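Local coordinates for protein putative isomerase (PDB 2OQH) that belongs to the mandelate racemase/muconate lactonizing enzyme family of the enolase superfamily and may act as a glucarate dehydratase, at residues V128-L133 and I323-Y328; H268-K273 and N295-G300; A308-V313 and G343-P348. All blocks are in the same frame, centred on the assembly; numbering follows the deposited sequence.

In the fold
Contacts 1 and 2 lie in the wall of the modified TIM barrel, and contact 3 on its outside. The first two are parallel strand pairs, their centres about 11 Å apart, with contact 2 nested within the loop that contact 1 closes; Asp-324 N lies 3.2 Å from Leu-296 O, a probable hydrogen bond that joins strand 293-296 to strand 323-324. Contact 3, centred about 10 Å from contact 1, sets helix 303-315 against strand 344-346, which pairs with strand 127-134 where Val-128 N is 2.8 Å from Leu-345 O. In the enolase superfamily the active site lies at the C-terminal ends of the barrel strands, the end where His-297 and Asp-324 are found.

Contact 1 (V128-L133 and I323-Y328); sequences VPITAL and IDSMYY
Two backbone bonds tie Ile-323 to strand 127-134. Ile-323 N gives to Pro-129 O over 2.9 Å, reaching it from above the carbonyl plane, and Ile-323 O receives a weak bond from Thr-131 N. The same oxygen takes a second donor, Thr-131 OG1 at 2.9 Å, because chi1 of -50° sets the hydroxyl beside its own backbone nitrogen; Ile-130 CA adds a CA-H...O contact. Farther along, the nearly straight bond from Leu-133 N to Tyr-328 OH (3.0 Å, 169°) passes from backbone to side chain. This pairing is parallel and closes the barrel of the family's C-terminal domain, where strand 323-324 meets strand 127-134. After Asp-324 the chain turns off through an ST turn, Ser-325 OG accepting from Tyr-327 N.

Apolar contacts fill in around these bonds. Ile-323 CD1 meets Val-128 CG1 at 3.8 Å, the two side chains crossing obliquely, while Ile-130 CG2 packs on Ser-325 CB, also at 3.8 Å. Tyr-328, with CG in the crowded position between N and C (chi1 60°), lies edge-on to the strand: CD2 touches Ile-130 CD1 at 3.9 Å and the CE2 edge meets Thr-131 O in the ring plane at 3.4 Å. An alanine here removes hydroxyl and ring, which would probably weaken the hold on Leu-133 and loosen the packing around Ile-130. Leu-133 CB rests 4.2 Å from SE of selenomethionine Met-326.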
ATOM      1  N   VAL A 128     -10.978  -8.698   2.874  1.00 18.20           N
ATOM      2  CA  VAL A 128      -9.579  -8.340   3.064  1.00 18.51           C
ATOM      3  C   VAL A 128      -9.285  -7.675   4.402  1.00 17.90           C
ATOM      4  O   VAL A 128      -9.574  -6.495   4.588  1.00 18.01           O
ATOM      5  CB  VAL A 128      -9.106  -7.370   1.968  1.00 17.34           C
ATOM      6  CG1 VAL A 128      -7.649  -7.014   2.188  1.00 18.73           C
ATOM      7  CG2 VAL A 128      -9.313  -7.996   0.608  1.00 17.06           C
ATOM      8  N   PRO A 129      -8.683  -8.421   5.340  1.00 17.32           N
ATOM      9  CA  PRO A 129      -8.344  -7.889   6.663  1.00 16.55           C
ATOM     10  C   PRO A 129      -7.319  -6.754   6.571  1.00 16.52           C
ATOM     11  O   PRO A 129      -6.430  -6.776   5.711  1.00 15.89           O
ATOM     12  CB  PRO A 129      -7.770  -9.106   7.387  1.00 17.94           C
ATOM     13  CG  PRO A 129      -8.401 -10.269   6.688  1.00 19.02           C
ATOM     14  CD  PRO A 129      -8.340  -9.850   5.250  1.00 18.07           C
ATOM     15  N   ILE A 130      -7.443  -5.759   7.445  1.00 14.55           N
ATOM     16  CA  ILE A 130      -6.489  -4.656   7.440  1.00 16.00           C
ATOM     17  C   ILE A 130      -5.822  -4.514   8.800  1.00 14.71           C
ATOM     18  O   ILE A 130      -6.253  -5.118   9.777  1.00 15.96           O
ATOM     19  CB  ILE A 130      -7.143  -3.315   7.029  1.00 15.81           C
ATOM     20  CG1 ILE A 130      -8.219  -2.908   8.037  1.00 17.28           C
ATOM     21  CG2 ILE A 130      -7.730  -3.448   5.635  1.00 15.43           C
ATOM     22  CD1 ILE A 130      -8.758  -1.523   7.801  1.00 18.17           C
ATOM     23  N   THR A 131      -4.768  -3.710   8.843  1.00 15.34           N
ATOM     24  CA  THR A 131      -3.977  -3.499  10.049  1.00 17.20           C
ATOM     25  C   THR A 131      -4.185  -2.142  10.712  1.00 18.70           C
ATOM     26  O   THR A 131      -4.406  -1.133  10.040  1.00 19.95           O
ATOM     27  CB  THR A 131      -2.485  -3.628   9.709  1.00 17.65           C
ATOM     28  OG1 THR A 131      -2.277  -4.840   8.973  1.00 19.27           O
ATOM     29  CG2 THR A 131      -1.637  -3.635  10.973  1.00 17.53           C
ATOM     30  N   ALA A 132      -4.091  -2.125  12.038  1.00 19.11           N
ATOM     31  CA  ALA A 132      -4.239  -0.898  12.808  1.00 20.23           C
ATOM     32  C   ALA A 132      -2.855  -0.344  13.125  1.00 20.11           C
ATOM     33  O   ALA A 132      -2.019  -1.049  13.683  1.00 20.78           O
ATOM     34  CB  ALA A 132      -4.991  -1.187  14.106  1.00 20.08           C
ATOM     35  N   LEU A 133      -2.610   0.913  12.772  1.00 19.68           N
ATOM     36  CA  LEU A 133      -1.315   1.524  13.048  1.00 19.83           C
ATOM     37  C   LEU A 133      -1.337   2.347  14.322  1.00 20.38           C
ATOM     38  O   LEU A 133      -2.236   3.167  14.523  1.00 20.56           O
ATOM     39  CB  LEU A 133      -0.884   2.444  11.899  1.00 19.23           C
ATOM     40  CG  LEU A 133       0.363   3.304  12.189  1.00 19.24           C
ATOM     41  CD1 LEU A 133       1.617   2.429  12.243  1.00 19.89           C
ATOM     42  CD2 LEU A 133       0.520   4.367  11.114  1.00 20.93           C
ATOM     43  N   ILE A 323      -3.534  -6.705   5.399  1.00 15.50           N
ATOM     44  CA  ILE A 323      -2.730  -5.680   4.733  1.00 16.71           C
ATOM     45  C   ILE A 323      -2.670  -4.372   5.497  1.00 16.67           C
ATOM     46  O   ILE A 323      -3.467  -4.137   6.403  1.00 17.03           O
ATOM     47  CB  ILE A 323      -3.281  -5.349   3.325  1.00 16.77           C
ATOM     48  CG1 ILE A 323      -4.641  -4.658   3.456  1.00 17.83           C
ATOM     49  CG2 ILE A 323      -3.399  -6.622   2.490  1.00 17.49           C
ATOM     50  CD1 ILE A 323      -5.197  -4.106   2.140  1.00 18.88           C
ATOM     51  N   ASP A 324      -1.703  -3.532   5.130  1.00 17.51           N
ATOM     52  CA  ASP A 324      -1.558  -2.211   5.726  1.00 19.67           C
ATOM     53  C   ASP A 324      -2.540  -1.348   4.959  1.00 19.93           C
ATOM     54  O   ASP A 324      -2.615  -1.427   3.734  1.00 19.50           O
ATOM     55  CB  ASP A 324      -0.144  -1.653   5.527  1.00 21.03           C
ATOM     56  CG  ASP A 324       0.839  -2.155   6.569  1.00 23.27           C
ATOM     57  OD1 ASP A 324       0.401  -2.810   7.541  1.00 23.53           O
ATOM     58  OD2 ASP A 324       2.052  -1.877   6.424  1.00 25.02           O
ATOM     59  N   SER A 325      -3.310  -0.536   5.664  1.00 20.37           N
ATOM     60  CA  SER A 325      -4.275   0.313   4.986  1.00 20.79           C
ATOM     61  C   SER A 325      -4.692   1.452   5.875  1.00 21.48           C
ATOM     62  O   SER A 325      -5.166   1.239   6.986  1.00 21.29           O
ATOM     63  CB  SER A 325      -5.514  -0.489   4.582  1.00 20.62           C
ATOM     64  OG  SER A 325      -6.520   0.372   4.057  1.00 23.03           O
HETATM   65  N   MSE A 326      -4.502   2.670   5.385  1.00 22.18           N
HETATM   66  CA  MSE A 326      -4.894   3.832   6.160  1.00 24.54           C
HETATM   67  C   MSE A 326      -6.281   4.264   5.715  1.00 23.19           C
HETATM   68  O   MSE A 326      -6.694   5.394   5.965  1.00 23.60           O
HETATM   69  CB  MSE A 326      -3.896   4.983   5.975  1.00 28.58           C
HETATM   70  CG  MSE A 326      -2.565   4.787   6.708  1.00 35.98           C
HETATM   71 SE   MSE A 326      -2.722   3.709   8.335  1.00 50.91          SE
HETATM   72  CE  MSE A 326      -1.830   2.122   7.670  1.00 45.22           C
ATOM     73  N   TYR A 327      -6.999   3.343   5.071  1.00 22.35           N
ATOM     74  CA  TYR A 327      -8.344   3.626   4.579  1.00 21.44           C
ATOM     75  C   TYR A 327      -9.347   3.895   5.700  1.00 22.18           C
ATOM     76  O   TYR A 327     -10.372   4.540   5.468  1.00 22.63           O
ATOM     77  CB  TYR A 327      -8.865   2.476   3.708  1.00 19.91           C
ATOM     78  CG  TYR A 327     -10.214   2.774   3.070  1.00 20.27           C
ATOM     79  CD1 TYR A 327     -10.344   3.776   2.108  1.00 19.19           C
ATOM     80  CD2 TYR A 327     -11.365   2.091   3.464  1.00 20.11           C
ATOM     81  CE1 TYR A 327     -11.593   4.096   1.551  1.00 21.57           C
ATOM     82  CE2 TYR A 327     -12.627   2.402   2.912  1.00 20.33           C
ATOM     83  CZ  TYR A 327     -12.728   3.409   1.956  1.00 21.31           C
ATOM     84  OH  TYR A 327     -13.954   3.743   1.411  1.00 23.51           O
ATOM     85  N   TYR A 328      -9.079   3.403   6.907  1.00 21.47           N
ATOM     86  CA  TYR A 328     -10.020   3.644   7.994  1.00 22.05           C
ATOM     87  C   TYR A 328      -9.974   5.086   8.477  1.00 21.63           C
ATOM     88  O   TYR A 328     -10.757   5.484   9.337  1.00 22.31           O
ATOM     89  CB  TYR A 328      -9.786   2.676   9.163  1.00 22.26           C
ATOM     90  CG  TYR A 328      -8.420   2.728   9.815  1.00 21.86           C
ATOM     91  CD1 TYR A 328      -8.061   3.768  10.675  1.00 21.90           C
ATOM     92  CD2 TYR A 328      -7.491   1.717   9.586  1.00 23.48           C
ATOM     93  CE1 TYR A 328      -6.802   3.795  11.293  1.00 20.53           C
ATOM     94  CE2 TYR A 328      -6.233   1.730  10.197  1.00 22.42           C
ATOM     95  CZ  TYR A 328      -5.892   2.765  11.049  1.00 22.49           C
ATOM     96  OH  TYR A 328      -4.655   2.747  11.665  1.00 20.28           O
TER

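Contact 2 (H268-K273 and N295-G300); sequences HGDVYK and NLHSGG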
ATOM      1  N   HIS A 268       6.658  -6.307   0.726  1.00 15.72           N
ATOM      2  CA  HIS A 268       5.419  -5.538   0.641  1.00 17.11           C
ATOM      3  C   HIS A 268       5.151  -5.118  -0.800  1.00 17.13           C
ATOM      4  O   HIS A 268       5.979  -4.460  -1.420  1.00 20.34           O
ATOM      5  CB  HIS A 268       5.511  -4.261   1.487  1.00 18.52           C
ATOM      6  CG  HIS A 268       4.900  -4.376   2.849  1.00 21.07           C
ATOM      7  ND1 HIS A 268       3.575  -4.695   3.047  1.00 24.34           N
ATOM      8  CD2 HIS A 268       5.428  -4.184   4.078  1.00 22.62           C
ATOM      9  CE1 HIS A 268       3.311  -4.694   4.343  1.00 24.22           C
ATOM     10  NE2 HIS A 268       4.421  -4.388   4.990  1.00 23.87           N
ATOM     11  N   GLY A 269       4.003  -5.505  -1.339  1.00 17.27           N
ATOM     12  CA  GLY A 269       3.661  -5.085  -2.684  1.00 16.32           C
ATOM     13  C   GLY A 269       3.003  -3.724  -2.542  1.00 14.90           C
ATOM     14  O   GLY A 269       2.715  -3.302  -1.425  1.00 14.16           O
ATOM     15  N   ASP A 270       2.777  -3.036  -3.656  1.00 13.41           N
ATOM     16  CA  ASP A 270       2.140  -1.724  -3.660  1.00 14.44           C
ATOM     17  C   ASP A 270       2.096  -1.261  -5.107  1.00 13.15           C
ATOM     18  O   ASP A 270       3.119  -0.911  -5.701  1.00 13.40           O
ATOM     19  CB  ASP A 270       2.935  -0.720  -2.812  1.00 13.57           C
ATOM     20  CG  ASP A 270       2.320   0.674  -2.822  1.00 17.89           C
ATOM     21  OD1 ASP A 270       1.322   0.894  -3.542  1.00 18.86           O
ATOM     22  OD2 ASP A 270       2.838   1.556  -2.105  1.00 18.07           O
ATOM     23  N   VAL A 271       0.896  -1.274  -5.667  1.00 13.88           N
ATOM     24  CA  VAL A 271       0.690  -0.884  -7.050  1.00 15.20           C
ATOM     25  C   VAL A 271       1.281   0.473  -7.388  1.00 15.53           C
ATOM     26  O   VAL A 271       1.878   0.662  -8.445  1.00 14.91           O
ATOM     27  CB  VAL A 271      -0.814  -0.872  -7.388  1.00 14.71           C
ATOM     28  CG1 VAL A 271      -1.047  -0.220  -8.748  1.00 16.83           C
ATOM     29  CG2 VAL A 271      -1.341  -2.287  -7.381  1.00 13.51           C
ATOM     30  N   TYR A 272       1.119   1.413  -6.469  1.00 16.02           N
ATOM     31  CA  TYR A 272       1.583   2.765  -6.677  1.00 16.60           C
ATOM     32  C   TYR A 272       3.083   2.911  -6.554  1.00 18.04           C
ATOM     33  O   TYR A 272       3.659   3.870  -7.070  1.00 19.85           O
ATOM     34  CB  TYR A 272       0.820   3.677  -5.717  1.00 17.78           C
ATOM     35  CG  TYR A 272      -0.651   3.384  -5.869  1.00 17.94           C
ATOM     36  CD1 TYR A 272      -1.313   3.707  -7.052  1.00 16.30           C
ATOM     37  CD2 TYR A 272      -1.328   2.613  -4.929  1.00 18.30           C
ATOM     38  CE1 TYR A 272      -2.603   3.254  -7.306  1.00 17.95           C
ATOM     39  CE2 TYR A 272      -2.629   2.148  -5.174  1.00 18.76           C
ATOM     40  CZ  TYR A 272      -3.257   2.471  -6.370  1.00 18.14           C
ATOM     41  OH  TYR A 272      -4.516   1.978  -6.655  1.00 21.30           O
ATOM     42  N   LYS A 273       3.720   1.949  -5.900  1.00 16.76           N
ATOM     43  CA  LYS A 273       5.166   1.977  -5.745  1.00 16.48           C
ATOM     44  C   LYS A 273       5.844   1.208  -6.892  1.00 14.96           C
ATOM     45  O   LYS A 273       6.924   1.581  -7.349  1.00 15.83           O
ATOM     46  CB  LYS A 273       5.544   1.375  -4.384  1.00 17.98           C
ATOM     47  CG  LYS A 273       7.031   1.392  -4.054  1.00 20.02           C
ATOM     48  CD  LYS A 273       7.302   0.821  -2.650  1.00 19.16           C
ATOM     49  CE  LYS A 273       6.970   1.812  -1.543  1.00 20.11           C
ATOM     50  NZ  LYS A 273       8.196   2.466  -1.005  1.00 19.50           N
ATOM     51  N   ASN A 295       2.674  -8.951   1.457  1.00 15.67           N
ATOM     52  CA  ASN A 295       1.561  -8.184   2.000  1.00 15.72           C
ATOM     53  C   ASN A 295       1.554  -6.903   1.182  1.00 15.92           C
ATOM     54  O   ASN A 295       2.422  -6.717   0.333  1.00 16.15           O
ATOM     55  CB  ASN A 295       1.810  -7.882   3.482  1.00 15.40           C
ATOM     56  CG  ASN A 295       0.531  -7.578   4.247  1.00 16.29           C
ATOM     57  OD1 ASN A 295      -0.582  -7.752   3.734  1.00 14.82           O
ATOM     58  ND2 ASN A 295       0.685  -7.132   5.493  1.00 15.35           N
ATOM     59  N   LEU A 296       0.580  -6.029   1.405  1.00 16.46           N
ATOM     60  CA  LEU A 296       0.561  -4.776   0.674  1.00 16.08           C
ATOM     61  C   LEU A 296       0.856  -3.612   1.601  1.00 17.22           C
ATOM     62  O   LEU A 296       0.419  -3.585   2.753  1.00 17.71           O
ATOM     63  CB  LEU A 296      -0.782  -4.555  -0.025  1.00 16.49           C
ATOM     64  CG  LEU A 296      -1.113  -5.466  -1.213  1.00 18.09           C
ATOM     65  CD1 LEU A 296      -2.395  -4.978  -1.868  1.00 16.60           C
ATOM     66  CD2 LEU A 296       0.037  -5.470  -2.221  1.00 15.87           C
ATOM     67  N   HIS A 297       1.623  -2.660   1.090  1.00 17.66           N
ATOM     68  CA  HIS A 297       1.994  -1.466   1.829  1.00 19.17           C
ATOM     69  C   HIS A 297       1.025  -0.358   1.438  1.00 20.77           C
ATOM     70  O   HIS A 297       0.577  -0.299   0.297  1.00 19.53           O
ATOM     71  CB  HIS A 297       3.425  -1.067   1.469  1.00 20.23           C
ATOM     72  CG  HIS A 297       3.823   0.289   1.961  1.00 22.07           C
ATOM     73  ND1 HIS A 297       3.765   1.417   1.170  1.00 23.61           N
ATOM     74  CD2 HIS A 297       4.301   0.696   3.160  1.00 22.72           C
ATOM     75  CE1 HIS A 297       4.195   2.458   1.860  1.00 24.04           C
ATOM     76  NE2 HIS A 297       4.527   2.046   3.071  1.00 24.44           N
ATOM     77  N   SER A 298       0.702   0.520   2.381  1.00 22.03           N
ATOM     78  CA  SER A 298      -0.216   1.615   2.083  1.00 24.61           C
ATOM     79  C   SER A 298       0.465   2.976   2.123  1.00 25.25           C
ATOM     80  O   SER A 298       1.158   3.309   3.087  1.00 26.76           O
ATOM     81  CB  SER A 298      -1.385   1.622   3.065  1.00 25.42           C
ATOM     82  OG  SER A 298      -2.138   2.805   2.900  1.00 27.87           O
ATOM     83  N   GLY A 299       0.267   3.752   1.063  1.00 25.61           N
ATOM     84  CA  GLY A 299       0.852   5.078   0.990  1.00 25.08           C
ATOM     85  C   GLY A 299      -0.226   6.148   1.023  1.00 24.99           C
ATOM     86  O   GLY A 299      -0.095   7.176   0.362  1.00 25.20           O
ATOM     87  N   GLY A 300      -1.295   5.899   1.782  1.00 23.87           N
ATOM     88  CA  GLY A 300      -2.390   6.853   1.891  1.00 23.72           C
ATOM     89  C   GLY A 300      -3.510   6.705   0.867  1.00 23.21           C
ATOM     90  O   GLY A 300      -4.251   7.657   0.604  1.00 23.79           O
TER
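Strands 266-269 and 293-296 run parallel, pairing His-268 with Asn-295 and Gly-269 with Leu-296, and two straight bonds nearly along the C=O axes hold them: Gly-269 N to Asn-295 O at 2.6 Å and His-297 N to Gly-269 O at 2.8 Å. They are consecutive strands of the TIM-type barrel, a beta-alpha-beta unit through helix 277-289. A beta carbon on Gly-269 would stand only about 3.0 Å from Leu-296 CD2, a tight fit. The His-268 ring and the Asn-295 amide lie side by side with planes 22° apart, and CE1 of the ring meets Asn-295 CB at 3.6 Å. His-297 stands about at right angles to His-268, their CB atoms 3.8 Å apart. With CG anti to its backbone N, Asp-270 brings OD2 to the edge of the His-297 ring, where ND1 gives it a weak but straight bond of 3.4 Å. Asp-270 is also the N-cap of the weakly bonded helix that follows, Asp-270 OD1 accepting from Tyr-272 N at 3.0 Å.

Asn-295 ND2 is held by Tyr-221 OH and Ala-322 O. Strand 243-245 flanks the pair beyond His-268, strand 323-324 lies beyond Leu-296, and helices 85-112 and 303-315 pack against Asp-270 and Tyr-272.

Contact 3 (A308-V313 and G343-P348); sequences AHLAVV and GRLRVP
Leu-310, on helix 303-315, is the residue on which strand 344-346 and the residues after it pack, and the contact is purely van der Waals. Its CG is anti to the carbonyl carbon (chi1 -67°) and chi2 is extended, so the branch spreads its two methyls towards the other segment and each finds different partners.

Along that segment Leu-345 is the first to touch the helix: its CB meets Leu-310 CD2 at 3.8 Å, the two leucines crossing at about a right angle, and its CD1 stands 4.1 Å from that same methyl. At Arg-346 the side chain starts away from the helix and its backbone makes the approach, Arg-346 O lying 3.8 Å from Leu-310 CD1. Val-347 follows, past the end of the strand, and here the alpha carbons come closest, 5.5 Å between Leu-310 and Val-347. With CG1 anti to its backbone N and CG2 beside it, Val-347 turns both methyls to the helix backbone: CG1 and CG2 each lie 3.8 Å from Leu-310 O. CG1 also reaches the Leu-310 side chain, 4.2 Å from CB. Pro-348 completes the grip on the leucine, its ring crossing Leu-310 at about a right angle so that CD sits 3.9 Å from Leu-310 CD1. One methyl is thus held by Leu-345 and the other by the Arg-346 carbonyl and the proline ring.

Helix 303-315 is one of the helices outside the TIM-type barrel, and strand 344-346 comes after the last barrel strand, 323-324. Strand 344-346 is antiparallel to both barrel strand 127-134 and strand 340-341. Val-128 of the former also packs on Leu-310 and Val-313, while helix 116-119 touches Ala-311 and Val-347 through Thr-117.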
ATOM      1  N   ALA A 308      -8.423  -0.717  -6.210  1.00 15.47           N
ATOM      2  CA  ALA A 308      -7.479  -1.415  -7.076  1.00 15.33           C
ATOM      3  C   ALA A 308      -6.727  -2.466  -6.253  1.00 15.51           C
ATOM      4  O   ALA A 308      -6.549  -3.600  -6.690  1.00 15.42           O
ATOM      5  CB  ALA A 308      -6.507  -0.423  -7.688  1.00 14.11           C
ATOM      6  N   HIS A 309      -6.298  -2.084  -5.053  1.00 14.14           N
ATOM      7  CA  HIS A 309      -5.579  -3.005  -4.181  1.00 13.94           C
ATOM      8  C   HIS A 309      -6.434  -4.200  -3.767  1.00 13.51           C
ATOM      9  O   HIS A 309      -5.951  -5.332  -3.712  1.00 13.04           O
ATOM     10  CB  HIS A 309      -5.076  -2.271  -2.935  1.00 14.54           C
ATOM     11  CG  HIS A 309      -3.733  -1.637  -3.112  1.00 17.41           C
ATOM     12  ND1 HIS A 309      -2.940  -1.873  -4.214  1.00 18.72           N
ATOM     13  CD2 HIS A 309      -3.017  -0.826  -2.299  1.00 16.91           C
ATOM     14  CE1 HIS A 309      -1.789  -1.239  -4.070  1.00 17.96           C
ATOM     15  NE2 HIS A 309      -1.812  -0.597  -2.917  1.00 19.89           N
ATOM     16  N   LEU A 310      -7.709  -3.941  -3.485  1.00 12.40           N
ATOM     17  CA  LEU A 310      -8.630  -4.994  -3.078  1.00 12.42           C
ATOM     18  C   LEU A 310      -8.800  -6.029  -4.182  1.00 12.86           C
ATOM     19  O   LEU A 310      -8.940  -7.214  -3.900  1.00 13.03           O
ATOM     20  CB  LEU A 310      -9.990  -4.390  -2.701  1.00 12.55           C
ATOM     21  CG  LEU A 310      -9.936  -3.522  -1.444  1.00 12.33           C
ATOM     22  CD1 LEU A 310     -11.261  -2.785  -1.224  1.00 14.62           C
ATOM     23  CD2 LEU A 310      -9.618  -4.422  -0.263  1.00 14.07           C
ATOM     24  N   ALA A 311      -8.790  -5.578  -5.435  1.00 13.38           N
ATOM     25  CA  ALA A 311      -8.925  -6.494  -6.566  1.00 13.21           C
ATOM     26  C   ALA A 311      -7.688  -7.389  -6.628  1.00 13.34           C
ATOM     27  O   ALA A 311      -7.777  -8.582  -6.907  1.00 13.52           O
ATOM     28  CB  ALA A 311      -9.074  -5.713  -7.872  1.00 13.40           C
ATOM     29  N   VAL A 312      -6.530  -6.803  -6.353  1.00 13.57           N
ATOM     30  CA  VAL A 312      -5.302  -7.575  -6.382  1.00 13.65           C
ATOM     31  C   VAL A 312      -5.295  -8.614  -5.266  1.00 13.74           C
ATOM     32  O   VAL A 312      -5.068  -9.792  -5.519  1.00 14.89           O
ATOM     33  CB  VAL A 312      -4.073  -6.664  -6.266  1.00 14.12           C
ATOM     34  CG1 VAL A 312      -2.803  -7.504  -6.204  1.00 12.26           C
ATOM     35  CG2 VAL A 312      -4.017  -5.734  -7.477  1.00 14.19           C
ATOM     36  N   VAL A 313      -5.570  -8.184  -4.039  1.00 13.45           N
ATOM     37  CA  VAL A 313      -5.584  -9.108  -2.913  1.00 13.75           C
ATOM     38  C   VAL A 313      -6.581 -10.238  -3.140  1.00 14.32           C
ATOM     39  O   VAL A 313      -6.271 -11.414  -2.937  1.00 14.79           O
ATOM     40  CB  VAL A 313      -5.947  -8.387  -1.593  1.00 11.96           C
ATOM     41  CG1 VAL A 313      -6.088  -9.405  -0.471  1.00 13.64           C
ATOM     42  CG2 VAL A 313      -4.878  -7.362  -1.241  1.00 12.18           C
ATOM     43  N   GLY A 343     -12.820  -4.824  10.975  1.00 21.40           N
ATOM     44  CA  GLY A 343     -11.435  -5.008  10.551  1.00 21.15           C
ATOM     45  C   GLY A 343     -11.170  -5.578   9.161  1.00 21.43           C
ATOM     46  O   GLY A 343     -10.030  -5.936   8.846  1.00 20.62           O
ATOM     47  N   ARG A 344     -12.195  -5.650   8.320  1.00 19.58           N
ATOM     48  CA  ARG A 344     -12.027  -6.189   6.973  1.00 21.11           C
ATOM     49  C   ARG A 344     -12.720  -5.332   5.908  1.00 21.60           C
ATOM     50  O   ARG A 344     -13.763  -4.725   6.164  1.00 21.71           O
ATOM     51  CB  ARG A 344     -12.591  -7.615   6.905  1.00 23.09           C
ATOM     52  CG  ARG A 344     -12.121  -8.551   8.013  1.00 26.17           C
ATOM     53  CD  ARG A 344     -12.608  -9.974   7.756  1.00 27.93           C
ATOM     54  NE  ARG A 344     -14.065 -10.049   7.693  1.00 31.15           N
ATOM     55  CZ  ARG A 344     -14.756 -11.100   7.251  1.00 32.76           C
ATOM     56  NH1 ARG A 344     -14.125 -12.193   6.815  1.00 32.54           N
ATOM     57  NH2 ARG A 344     -16.089 -11.064   7.251  1.00 32.41           N
ATOM     58  N   LEU A 345     -12.130  -5.279   4.717  1.00 19.88           N
ATOM     59  CA  LEU A 345     -12.697  -4.523   3.607  1.00 20.82           C
ATOM     60  C   LEU A 345     -13.282  -5.514   2.617  1.00 22.02           C
ATOM     61  O   LEU A 345     -12.676  -6.544   2.330  1.00 23.20           O
ATOM     62  CB  LEU A 345     -11.621  -3.692   2.903  1.00 20.22           C
ATOM     63  CG  LEU A 345     -11.161  -2.411   3.597  1.00 20.34           C
ATOM     64  CD1 LEU A 345      -9.878  -1.909   2.961  1.00 20.28           C
ATOM     65  CD2 LEU A 345     -12.247  -1.362   3.490  1.00 20.62           C
ATOM     66  N   ARG A 346     -14.469  -5.216   2.107  1.00 21.79           N
ATOM     67  CA  ARG A 346     -15.092  -6.108   1.142  1.00 21.71           C
ATOM     68  C   ARG A 346     -14.667  -5.667  -0.251  1.00 21.45           C
ATOM     69  O   ARG A 346     -14.601  -4.474  -0.543  1.00 20.34           O
ATOM     70  CB  ARG A 346     -16.618  -6.069   1.271  1.00 22.23           C
ATOM     71  CG  ARG A 346     -17.336  -7.074   0.371  1.00 23.81           C
ATOM     72  CD  ARG A 346     -18.805  -7.184   0.739  1.00 25.93           C
ATOM     73  NE  ARG A 346     -19.529  -5.954   0.436  1.00 27.80           N
ATOM     74  CZ  ARG A 346     -20.719  -5.643   0.939  1.00 29.70           C
ATOM     75  NH1 ARG A 346     -21.320  -6.480   1.779  1.00 28.96           N
ATOM     76  NH2 ARG A 346     -21.306  -4.500   0.596  1.00 28.15           N
ATOM     77  N   VAL A 347     -14.365  -6.635  -1.106  1.00 21.60           N
ATOM     78  CA  VAL A 347     -13.945  -6.331  -2.466  1.00 24.01           C
ATOM     79  C   VAL A 347     -15.144  -5.916  -3.320  1.00 24.62           C
ATOM     80  O   VAL A 347     -16.103  -6.679  -3.459  1.00 25.65           O
ATOM     81  CB  VAL A 347     -13.288  -7.560  -3.120  1.00 24.32           C
ATOM     82  CG1 VAL A 347     -12.658  -7.159  -4.441  1.00 25.06           C
ATOM     83  CG2 VAL A 347     -12.245  -8.158  -2.184  1.00 24.56           C
ATOM     84  N   PRO A 348     -15.111  -4.696  -3.892  1.00 25.16           N
ATOM     85  CA  PRO A 348     -16.200  -4.190  -4.737  1.00 25.93           C
ATOM     86  C   PRO A 348     -16.623  -5.226  -5.776  1.00 26.90           C
ATOM     87  O   PRO A 348     -15.826  -6.092  -6.152  1.00 27.29           O
ATOM     88  CB  PRO A 348     -15.591  -2.934  -5.355  1.00 25.96           C
ATOM     89  CG  PRO A 348     -14.755  -2.410  -4.224  1.00 23.99           C
ATOM     90  CD  PRO A 348     -14.073  -3.664  -3.707  1.00 24.62           C
TER